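Local atomic coordinates of OBCA, Oxalate Biosynthetic Component A (Burkholderia glumae, PDB entry 4NNB), a protein that belongs to a TIM-barrel enzyme family and carries, beside its magnesium-binding barrel, a second lobe built from helices and small antiparallel sheets. Residues Ala25-Leu33 with Ala185-Ala193; Val132-Trp140 with Leu148-Leu159. All coordinates share one frame; numbering follows the deposited sequence.

Interaction 1: residues Ala25-Leu33 with Ala185-Ala193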
loop_
_atom_site.group_PDB
_atom_site.type_symbol
_atom_site.label_atom_id
_atom_site.label_comp_id
_atom_site.label_asym_id
_atom_site.label_seq_id
_atom_site.Cartn_x
_atom_site.Cartn_y
_atom_site.Cartn_z
ATOM N N ALA A 25 13.513 17.665 -6.379
ATOM C CA ALA A 25 14.338 17.981 -5.220
ATOM C C ALA A 25 13.782 17.330 -3.963
ATOM O O ALA A 25 12.568 17.217 -3.799
ATOM C CB ALA A 25 14.428 19.478 -5.034
ATOM N N THR A 26 14.673 16.921 -3.065
ATOM C CA THR A 26 14.248 16.262 -1.837
ATOM C C THR A 26 14.671 17.044 -0.609
ATOM O O THR A 26 14.399 16.638 0.522
ATOM C CB THR A 26 14.793 14.825 -1.746
ATOM O OG1 THR A 26 16.228 14.846 -1.843
ATOM C CG2 THR A 26 14.218 13.969 -2.872
ATOM N N PHE A 27 15.325 18.177 -0.835
ATOM C CA PHE A 27 15.747 19.048 0.257
ATOM C C PHE A 27 15.653 20.505 -0.183
ATOM O O PHE A 27 16.091 20.870 -1.282
ATOM C CB PHE A 27 17.175 18.712 0.697
ATOM C CG PHE A 27 17.740 19.647 1.745
ATOM C CD1 PHE A 27 17.263 19.625 3.050
ATOM C CD2 PHE A 27 18.763 20.528 1.424
ATOM C CE1 PHE A 27 17.784 20.477 4.015
ATOM C CE2 PHE A 27 19.292 21.386 2.386
ATOM C CZ PHE A 27 18.804 21.358 3.681
ATOM N N ILE A 28 15.050 21.325 0.669
ATOM C CA ILE A 28 14.933 22.753 0.417
ATOM C C ILE A 28 15.581 23.475 1.577
ATOM O O ILE A 28 15.057 23.463 2.688
ATOM C CB ILE A 28 13.458 23.194 0.308
ATOM C CG1 ILE A 28 12.755 22.425 -0.813
ATOM C CG2 ILE A 28 13.365 24.692 0.075
ATOM C CD1 ILE A 28 11.247 22.600 -0.854
ATOM N N PRO A 29 16.740 24.095 1.328
ATOM C CA PRO A 29 17.474 24.855 2.351
ATOM C C PRO A 29 16.690 26.069 2.875
ATOM O O PRO A 29 16.123 26.825 2.085
ATOM C CB PRO A 29 18.738 25.311 1.609
ATOM C CG PRO A 29 18.383 25.244 0.149
ATOM C CD PRO A 29 17.430 24.098 0.024
ATOM N N SER A 30 16.662 26.231 4.196
ATOM C CA SER A 30 15.942 27.323 4.854
ATOM C C SER A 30 16.280 28.702 4.296
ATOM O O SER A 30 15.388 29.520 4.061
ATOM C CB SER A 30 16.217 27.314 6.358
ATOM O OG SER A 30 15.431 26.347 7.020
ATOM N N PHE A 31 17.566 28.954 4.075
ATOM C CA PHE A 31 18.006 30.277 3.656
ATOM C C PHE A 31 17.436 30.681 2.301
ATOM O O PHE A 31 17.243 31.866 2.033
ATOM C CB PHE A 31 19.534 30.389 3.678
ATOM C CG PHE A 31 20.218 29.735 2.515
ATOM C CD1 PHE A 31 20.604 28.406 2.581
ATOM C CD2 PHE A 31 20.513 30.462 1.369
ATOM C CE1 PHE A 31 21.255 27.803 1.520
ATOM C CE2 PHE A 31 21.156 29.866 0.300
ATOM C CZ PHE A 31 21.531 28.534 0.376
ATOM N N LEU A 32 17.152 29.695 1.454
ATOM C CA LEU A 32 16.597 29.971 0.134
ATOM C C LEU A 32 15.118 30.329 0.180
ATOM O O LEU A 32 14.660 31.189 -0.564
ATOM C CB LEU A 32 16.832 28.796 -0.818
ATOM C CG LEU A 32 18.107 28.960 -1.641
ATOM C CD1 LEU A 32 18.166 27.934 -2.752
ATOM C CD2 LEU A 32 18.182 30.365 -2.220
ATOM N N LEU A 33 14.375 29.659 1.052
ATOM C CA LEU A 33 12.950 29.911 1.191
ATOM C C LEU A 33 12.768 31.177 2.009
ATOM O O LEU A 33 12.035 32.094 1.627
ATOM C CB LEU A 33 12.287 28.733 1.901
ATOM C CG LEU A 33 10.769 28.634 1.827
ATOM C CD1 LEU A 33 10.344 28.431 0.385
ATOM C CD2 LEU A 33 10.272 27.500 2.710
ATOM N N ALA A 185 27.670 18.241 2.735
ATOM C CA ALA A 185 27.064 18.728 3.976
ATOM C C ALA A 185 26.005 19.805 3.726
ATOM O O ALA A 185 26.201 20.701 2.906
ATOM C CB ALA A 185 28.150 19.259 4.908
ATOM N N CYS A 186 24.889 19.724 4.446
ATOM C CA CYS A 186 23.789 20.656 4.233
ATOM C C CYS A 186 23.509 21.547 5.440
ATOM O O CYS A 186 23.731 21.160 6.588
ATOM C CB CYS A 186 22.511 19.898 3.872
ATOM S SG CYS A 186 22.525 19.180 2.229
ATOM N N ALA A 187 22.990 22.739 5.164
ATOM C CA ALA A 187 22.460 23.606 6.212
ATOM C C ALA A 187 21.061 23.136 6.630
ATOM O O ALA A 187 20.598 22.067 6.220
ATOM C CB ALA A 187 22.426 25.045 5.742
ATOM N N ALA A 188 20.387 23.935 7.449
ATOM C CA ALA A 188 19.069 23.559 7.945
ATOM C C ALA A 188 18.042 23.708 6.838
ATOM O O ALA A 188 18.293 24.387 5.841
ATOM C CB ALA A 188 18.691 24.411 9.137
ATOM N N GLY A 189 16.888 23.073 6.991
ATOM C CA GLY A 189 15.848 23.237 5.993
ATOM C C GLY A 189 14.699 22.249 6.022
ATOM O O GLY A 189 14.224 21.838 7.086
ATOM N N TYR A 190 14.248 21.871 4.830
ATOM C CA TYR A 190 13.075 21.025 4.689
ATOM C C TYR A 190 13.413 19.814 3.831
ATOM O O TYR A 190 14.054 19.941 2.792
ATOM C CB TYR A 190 11.906 21.822 4.087
ATOM C CG TYR A 190 11.542 23.062 4.882
ATOM C CD1 TYR A 190 12.228 24.258 4.700
ATOM C CD2 TYR A 190 10.518 23.033 5.819
ATOM C CE1 TYR A 190 11.902 25.388 5.433
ATOM C CE2 TYR A 190 10.186 24.157 6.551
ATOM C CZ TYR A 190 10.880 25.330 6.352
ATOM O OH TYR A 190 10.546 26.448 7.086
ATOM N N TRP A 191 12.960 18.649 4.277
ATOM C CA TRP A 191 13.293 17.376 3.648
ATOM C C TRP A 191 12.029 16.626 3.276
ATOM O O TRP A 191 11.081 16.556 4.062
ATOM C CB TRP A 191 14.137 16.537 4.619
ATOM C CG TRP A 191 14.302 15.081 4.271
ATOM C CD1 TRP A 191 14.628 14.553 3.054
ATOM C CD2 TRP A 191 14.184 13.974 5.170
ATOM N NE1 TRP A 191 14.707 13.179 3.140
ATOM C CE2 TRP A 191 14.444 12.801 4.432
ATOM C CE3 TRP A 191 13.878 13.858 6.527
ATOM C CZ2 TRP A 191 14.409 11.528 5.008
ATOM C CZ3 TRP A 191 13.838 12.594 7.098
ATOM C CH2 TRP A 191 14.101 11.447 6.339
ATOM N N GLN A 192 12.010 16.076 2.071
ATOM C CA GLN A 192 10.941 15.171 1.680
ATOM C C GLN A 192 11.418 13.743 1.907
ATOM O O GLN A 192 12.174 13.192 1.108
ATOM C CB GLN A 192 10.551 15.381 0.217
ATOM C CG GLN A 192 9.489 14.404 -0.294
ATOM C CD GLN A 192 8.277 14.329 0.615
ATOM O OE1 GLN A 192 8.227 13.511 1.537
ATOM N NE2 GLN A 192 7.287 15.183 0.355
ATOM N N ALA A 193 10.989 13.155 3.015
ATOM C CA ALA A 193 11.398 11.804 3.359
ATOM C C ALA A 193 10.767 10.791 2.411
ATOM O O ALA A 193 11.339 9.723 2.130
ATOM C CB ALA A 193 11.001 11.502 4.785
#
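F27 lays its ring along the bend in the chain that runs from C186 to Y190. CZ points at the carbonyl of A187, which meets the ring at its edge, 3.2 Å from CZ to A187 O. C186 comes in obliquely, its SG 4.5 Å from the ring centroid in a sulfur-aromatic contact and its CB packed on CE2. CG stands anti to the backbone N (chi1 175°), which swings the ring along the neighbouring strand. G189 suits the spot next to it: its extended backbone angles are hard for any residue with a side chain, and its bare CA can lie against both F27 CE1 and I28 O. Strands 27-29 and 189-191 are antiparallel, and strand 55-57 completes a three-stranded sheet on the far side of 189-191. I28 and Y190 form the hydrogen-bonded pair, with I28 N to Y190 O at 2.7 Å and Y190 N to I28 O at 2.8 Å. F27 with W191 is a non-hydrogen-bonded pair. The ladder continues beyond it with Q192 N to T26 O, 2.9 Å, and T26 O also touches the edge of the W191 indole at CD1. F27 and W191 share one face, where Y158 stacks on F27 and meets W191. I28 and Y190 occupy the other face, against helix 41-51. There the Y190 ring reaches L33: L33 CD2 lies 3.8 Å from Y190 CE1 as the two side chains cross at about a right angle. P29 sits at the N-cap of helix 30-33 and pairs with G189 without hydrogen bonds, a place where its missing N-H costs nothing. Just past it, S30 N gives a nearly straight bond to A188 O (3.0 Å, 174° at the hydrogen), while S30 OG rests against G189 CA, which has no side chain to keep it off.

Interaction 2: residues Val132-Trp140 with Leu148-Leu159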
loop_
_atom_site.group_PDB
_atom_site.type_symbol
_atom_site.label_atom_id
_atom_site.label_comp_id
_atom_site.label_asym_id
_atom_site.label_seq_id
_atom_site.Cartn_x
_atom_site.Cartn_y
_atom_site.Cartn_z
ATOM N N VAL A 132 19.105 1.683 2.633
ATOM C CA VAL A 132 18.561 1.009 1.463
ATOM C C VAL A 132 17.104 1.443 1.188
ATOM O O VAL A 132 16.749 1.747 0.050
ATOM C CB VAL A 132 18.695 -0.531 1.557
ATOM C CG1 VAL A 132 17.968 -1.197 0.397
ATOM C CG2 VAL A 132 20.171 -0.945 1.531
ATOM N N LEU A 133 16.280 1.504 2.228
ATOM C CA LEU A 133 14.893 1.933 2.054
ATOM C C LEU A 133 14.812 3.395 1.601
ATOM O O LEU A 133 14.016 3.741 0.729
ATOM C CB LEU A 133 14.077 1.688 3.333
ATOM C CG LEU A 133 13.837 0.199 3.628
ATOM C CD1 LEU A 133 13.451 -0.013 5.092
ATOM C CD2 LEU A 133 12.771 -0.424 2.686
ATOM N N GLN A 134 15.652 4.253 2.168
ATOM C CA GLN A 134 15.616 5.653 1.770
ATOM C C GLN A 134 16.018 5.833 0.303
ATOM O O GLN A 134 15.333 6.523 -0.455
ATOM C CB GLN A 134 16.507 6.510 2.665
ATOM C CG GLN A 134 16.337 7.993 2.376
ATOM C CD GLN A 134 14.923 8.467 2.631
ATOM O OE1 GLN A 134 14.483 8.551 3.780
ATOM N NE2 GLN A 134 14.195 8.765 1.558
ATOM N N LEU A 135 17.125 5.217 -0.090
ATOM C CA LEU A 135 17.622 5.372 -1.453
ATOM C C LEU A 135 16.739 4.676 -2.494
ATOM O O LEU A 135 16.566 5.186 -3.597
ATOM C CB LEU A 135 19.084 4.912 -1.562
ATOM C CG LEU A 135 20.119 5.797 -0.842
ATOM C CD1 LEU A 135 21.541 5.322 -1.121
ATOM C CD2 LEU A 135 19.968 7.258 -1.227
ATOM N N THR A 136 16.178 3.518 -2.158
ATOM C CA THR A 136 15.253 2.871 -3.095
ATOM C C THR A 136 13.912 3.610 -3.175
ATOM O O THR A 136 13.209 3.490 -4.180
ATOM C CB THR A 136 15.043 1.351 -2.841
ATOM O OG1 THR A 136 14.577 1.129 -1.504
ATOM C CG2 THR A 136 16.342 0.573 -3.074
ATOM N N THR A 137 13.569 4.369 -2.130
ATOM C CA THR A 137 12.422 5.281 -2.180
ATOM C C THR A 137 12.720 6.386 -3.189
ATOM O O THR A 137 11.823 6.883 -3.869
ATOM C CB THR A 137 12.124 5.917 -0.797
ATOM O OG1 THR A 137 11.778 4.890 0.140
ATOM C CG2 THR A 137 10.969 6.920 -0.873
ATOM N N TYR A 138 13.995 6.753 -3.289
ATOM C CA TYR A 138 14.433 7.776 -4.226
ATOM C C TYR A 138 14.715 7.206 -5.626
ATOM O O TYR A 138 15.267 7.898 -6.477
ATOM C CB TYR A 138 15.690 8.470 -3.693
ATOM C CG TYR A 138 15.472 9.432 -2.544
ATOM C CD1 TYR A 138 14.207 9.910 -2.215
ATOM C CD2 TYR A 138 16.552 9.863 -1.780
ATOM C CE1 TYR A 138 14.039 10.804 -1.157
ATOM C CE2 TYR A 138 16.397 10.733 -0.741
ATOM C CZ TYR A 138 15.154 11.209 -0.432
ATOM O OH TYR A 138 15.037 12.084 0.618
ATOM N N GLY A 139 14.360 5.941 -5.854
ATOM C CA GLY A 139 14.494 5.338 -7.171
ATOM C C GLY A 139 15.834 4.687 -7.476
ATOM O O GLY A 139 16.087 4.281 -8.618
ATOM N N TRP A 140 16.711 4.599 -6.481
ATOM C CA TRP A 140 17.932 3.807 -6.667
ATOM C C TRP A 140 17.502 2.355 -6.712
ATOM O O TRP A 140 16.469 1.998 -6.143
ATOM C CB TRP A 140 18.904 3.987 -5.498
ATOM C CG TRP A 140 19.519 5.350 -5.347
ATOM C CD1 TRP A 140 18.863 6.550 -5.290
ATOM C CD2 TRP A 140 20.916 5.647 -5.155
ATOM N NE1 TRP A 140 19.770 7.576 -5.097
ATOM C CE2 TRP A 140 21.032 7.045 -5.014
ATOM C CE3 TRP A 140 22.073 4.864 -5.106
ATOM C CZ2 TRP A 140 22.273 7.680 -4.823
ATOM C CZ3 TRP A 140 23.305 5.495 -4.914
ATOM C CH2 TRP A 140 23.391 6.886 -4.774
ATOM N N LEU A 148 23.816 -0.722 -4.449
ATOM C CA LEU A 148 22.783 0.242 -4.829
ATOM C C LEU A 148 23.282 1.113 -5.972
ATOM O O LEU A 148 24.410 1.614 -5.933
ATOM C CB LEU A 148 22.387 1.134 -3.663
ATOM C CG LEU A 148 21.900 0.472 -2.384
ATOM C CD1 LEU A 148 21.462 1.541 -1.385
ATOM C CD2 LEU A 148 20.774 -0.511 -2.672
ATOM N N LEU A 149 22.436 1.293 -6.987
ATOM C CA LEU A 149 22.805 2.054 -8.177
ATOM C C LEU A 149 21.748 3.104 -8.494
ATOM O O LEU A 149 20.553 2.829 -8.394
ATOM C CB LEU A 149 22.943 1.107 -9.375
ATOM C CG LEU A 149 23.902 -0.079 -9.226
ATOM C CD1 LEU A 149 24.067 -0.819 -10.540
ATOM C CD2 LEU A 149 25.246 0.399 -8.731
ATOM N N TRP A 150 22.180 4.300 -8.882
ATOM C CA TRP A 150 21.266 5.280 -9.466
ATOM C C TRP A 150 21.545 5.320 -10.959
ATOM O O TRP A 150 22.647 5.658 -11.373
ATOM C CB TRP A 150 21.472 6.650 -8.830
ATOM C CG TRP A 150 20.699 7.787 -9.454
ATOM C CD1 TRP A 150 21.217 8.865 -10.115
ATOM C CD2 TRP A 150 19.273 7.971 -9.444
ATOM N NE1 TRP A 150 20.205 9.704 -10.515
ATOM C CE2 TRP A 150 19.005 9.180 -10.119
ATOM C CE3 TRP A 150 18.204 7.230 -8.939
ATOM C CZ2 TRP A 150 17.702 9.665 -10.300
ATOM C CZ3 TRP A 150 16.912 7.711 -9.121
ATOM C CH2 TRP A 150 16.673 8.921 -9.788
ATOM N N GLU A 151 20.557 4.942 -11.765
ATOM C CA GLU A 151 20.777 4.785 -13.199
ATOM C C GLU A 151 20.234 5.948 -14.019
ATOM O O GLU A 151 19.613 5.747 -15.063
ATOM C CB GLU A 151 20.178 3.467 -13.682
ATOM C CG GLU A 151 20.741 2.252 -12.949
ATOM C CD GLU A 151 20.305 0.939 -13.568
ATOM O OE1 GLU A 151 19.104 0.784 -13.868
ATOM O OE2 GLU A 151 21.169 0.058 -13.754
ATOM N N HIS A 152 20.465 7.162 -13.537
ATOM C CA HIS A 152 20.066 8.359 -14.264
ATOM C C HIS A 152 21.114 9.456 -14.132
ATOM O O HIS A 152 21.978 9.415 -13.249
ATOM C CB HIS A 152 18.710 8.877 -13.768
ATOM C CG HIS A 152 17.657 7.816 -13.649
ATOM N ND1 HIS A 152 16.894 7.398 -14.716
ATOM C CD2 HIS A 152 17.238 7.095 -12.580
ATOM C CE1 HIS A 152 16.045 6.465 -14.311
ATOM N NE2 HIS A 152 16.235 6.264 -13.022
ATOM N N GLU A 153 21.022 10.446 -15.012
ATOM C CA GLU A 153 21.969 11.556 -15.037
ATOM C C GLU A 153 21.760 12.510 -13.863
ATOM O O GLU A 153 22.614 12.610 -12.981
ATOM C CB GLU A 153 21.860 12.313 -16.361
ATOM C CG GLU A 153 20.915 11.669 -17.378
ATOM C CD GLU A 153 19.445 11.898 -17.058
ATOM O OE1 GLU A 153 19.102 12.999 -16.570
ATOM O OE2 GLU A 153 18.636 10.970 -17.293
ATOM N N ARG A 154 20.614 13.185 -13.841
ATOM C CA ARG A 154 20.301 14.157 -12.791
ATOM C C ARG A 154 19.724 13.514 -11.531
ATOM O O ARG A 154 19.164 12.420 -11.587
ATOM C CB ARG A 154 19.298 15.186 -13.321
ATOM C CG ARG A 154 19.612 15.712 -14.715
ATOM C CD ARG A 154 18.499 16.633 -15.211
ATOM N NE ARG A 154 18.768 17.145 -16.551
ATOM C CZ ARG A 154 19.393 18.292 -16.797
ATOM N NH1 ARG A 154 19.810 19.051 -15.789
ATOM N NH2 ARG A 154 19.598 18.683 -18.047
ATOM N N GLN A 155 19.854 14.210 -10.403
ATOM C CA GLN A 155 19.259 13.785 -9.137
ATOM C C GLN A 155 19.468 14.857 -8.077
ATOM O O GLN A 155 20.382 15.683 -8.170
ATOM C CB GLN A 155 19.878 12.468 -8.635
ATOM C CG GLN A 155 21.263 12.648 -8.032
ATOM C CD GLN A 155 22.030 11.352 -7.872
ATOM O OE1 GLN A 155 23.081 11.162 -8.486
ATOM N NE2 GLN A 155 21.519 10.461 -7.032
ATOM N N HIS A 156 18.620 14.824 -7.058
ATOM C CA HIS A 156 18.730 15.726 -5.938
ATOM C C HIS A 156 18.279 14.935 -4.726
ATOM O O HIS A 156 17.121 15.031 -4.300
ATOM C CB HIS A 156 17.830 16.939 -6.162
ATOM C CG HIS A 156 18.107 18.072 -5.229
ATOM N ND1 HIS A 156 17.528 18.167 -3.985
ATOM C CD2 HIS A 156 18.914 19.151 -5.361
ATOM C CE1 HIS A 156 17.967 19.263 -3.384
ATOM N NE2 HIS A 156 18.809 19.872 -4.196
ATOM N N HIS A 157 19.196 14.142 -4.179
ATOM C CA HIS A 157 18.851 13.164 -3.155
ATOM C C HIS A 157 19.523 13.455 -1.818
ATOM O O HIS A 157 20.756 13.535 -1.732
ATOM C CB HIS A 157 19.176 11.746 -3.645
ATOM C CG HIS A 157 18.324 11.304 -4.795
ATOM N ND1 HIS A 157 18.683 10.277 -5.639
ATOM C CD2 HIS A 157 17.122 11.751 -5.232
ATOM C CE1 HIS A 157 17.742 10.114 -6.553
ATOM N NE2 HIS A 157 16.785 10.995 -6.329
ATOM N N TYR A 158 18.693 13.595 -0.783
ATOM C CA TYR A 158 19.128 14.060 0.535
ATOM C C TYR A 158 18.945 13.014 1.647
ATOM O O TYR A 158 17.923 12.335 1.719
ATOM C CB TYR A 158 18.361 15.346 0.876
ATOM C CG TYR A 158 18.560 15.898 2.276
ATOM C CD1 TYR A 158 17.743 15.501 3.326
ATOM C CD2 TYR A 158 19.545 16.841 2.535
ATOM C CE1 TYR A 158 17.911 16.016 4.597
ATOM C CE2 TYR A 158 19.727 17.362 3.803
ATOM C CZ TYR A 158 18.908 16.948 4.829
ATOM O OH TYR A 158 19.087 17.471 6.092
ATOM N N LEU A 159 19.942 12.907 2.519
ATOM C CA LEU A 159 19.845 12.084 3.721
ATOM C C LEU A 159 19.848 13.022 4.944
ATOM O O LEU A 159 20.675 13.921 5.021
ATOM C CB LEU A 159 21.024 11.109 3.782
ATOM C CG LEU A 159 21.183 10.194 2.562
ATOM C CD1 LEU A 159 22.403 9.286 2.684
ATOM C CD2 LEU A 159 19.916 9.366 2.329
HETATM O O HOH W 1 17.974 3.990 -10.677
HETATM O O HOH W 2 14.448 4.740 -10.919
#
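L135 and L148 meet at their methyls, CD1 to CD1 at 3.8 Å, with the two side chains nearly perpendicular. V132 CG2 touches the same L148 methyl, while the other branch of L135, CD2, rests 4.1 Å from L159 CD2. Q134 CG also touches L159 CD2; the branched leucines and valine, with no polar groups to satisfy, suit this buried seam between helix 125-137 and strands 148-149 and 155-159. Outward from these leucines comes an aromatic cluster of Y138, W140, W150 and H157. The W140 indole is held between W150 CB, 3.9 Å from the centroid of its five-membered ring and over that face, and L135 CD1 on the opposite face, nearer the rim. H157 takes Y138 CB over its own face, 3.8 Å from the imidazole centroid, and the two rings run nearly parallel but slid apart. The helix ends here in a Schellman motif: G139, with positive phi, is the C-prime residue, and W140 N returns to L135 O. This turn brings W140 round beside the strands, and its side chain, with CG anti to the carbonyl carbon (chi1 -67°), lies across W150. At the polar edge W140 NE1 donates to H157 ND1, 3.0 Å away with 155° at the hydrogen. The acceptor lies in the indole plane, whereas NE1 is tilted 32° from the plane of the imidazole. Two waters donate to G139 O, and one of them also accepts the N-H of E151, 3.0 Å from E151 N. Histidine suits its site because it offers two different nitrogens; with ND1 accepting from W140 and NE2 bonded to P22 O, it is probably neutral with its proton on NE2, locking the imidazole's rotation within the aromatic cluster.

In the fold
Interaction 2 is nested in the chain between the two segments of interaction 1, and their centres lie about 17 Å apart on the same side of the chain's centre. They nevertheless touch directly. T26 OG1 lies 2.6 Å from H156 O, and W191 NE1 lies 2.8 Å from Y138 OH, both probable hydrogen bonds; Y138 OH is also bonded to Q192 O. The small sheet of interaction 1 is thereby tied to both the helix end and the strand 155-159 of interaction 2. No residue of either contact belongs to the magnesium site of H224, H226 and E475 or to the surrounding oxaloacetate pocket, which lies in the barrel.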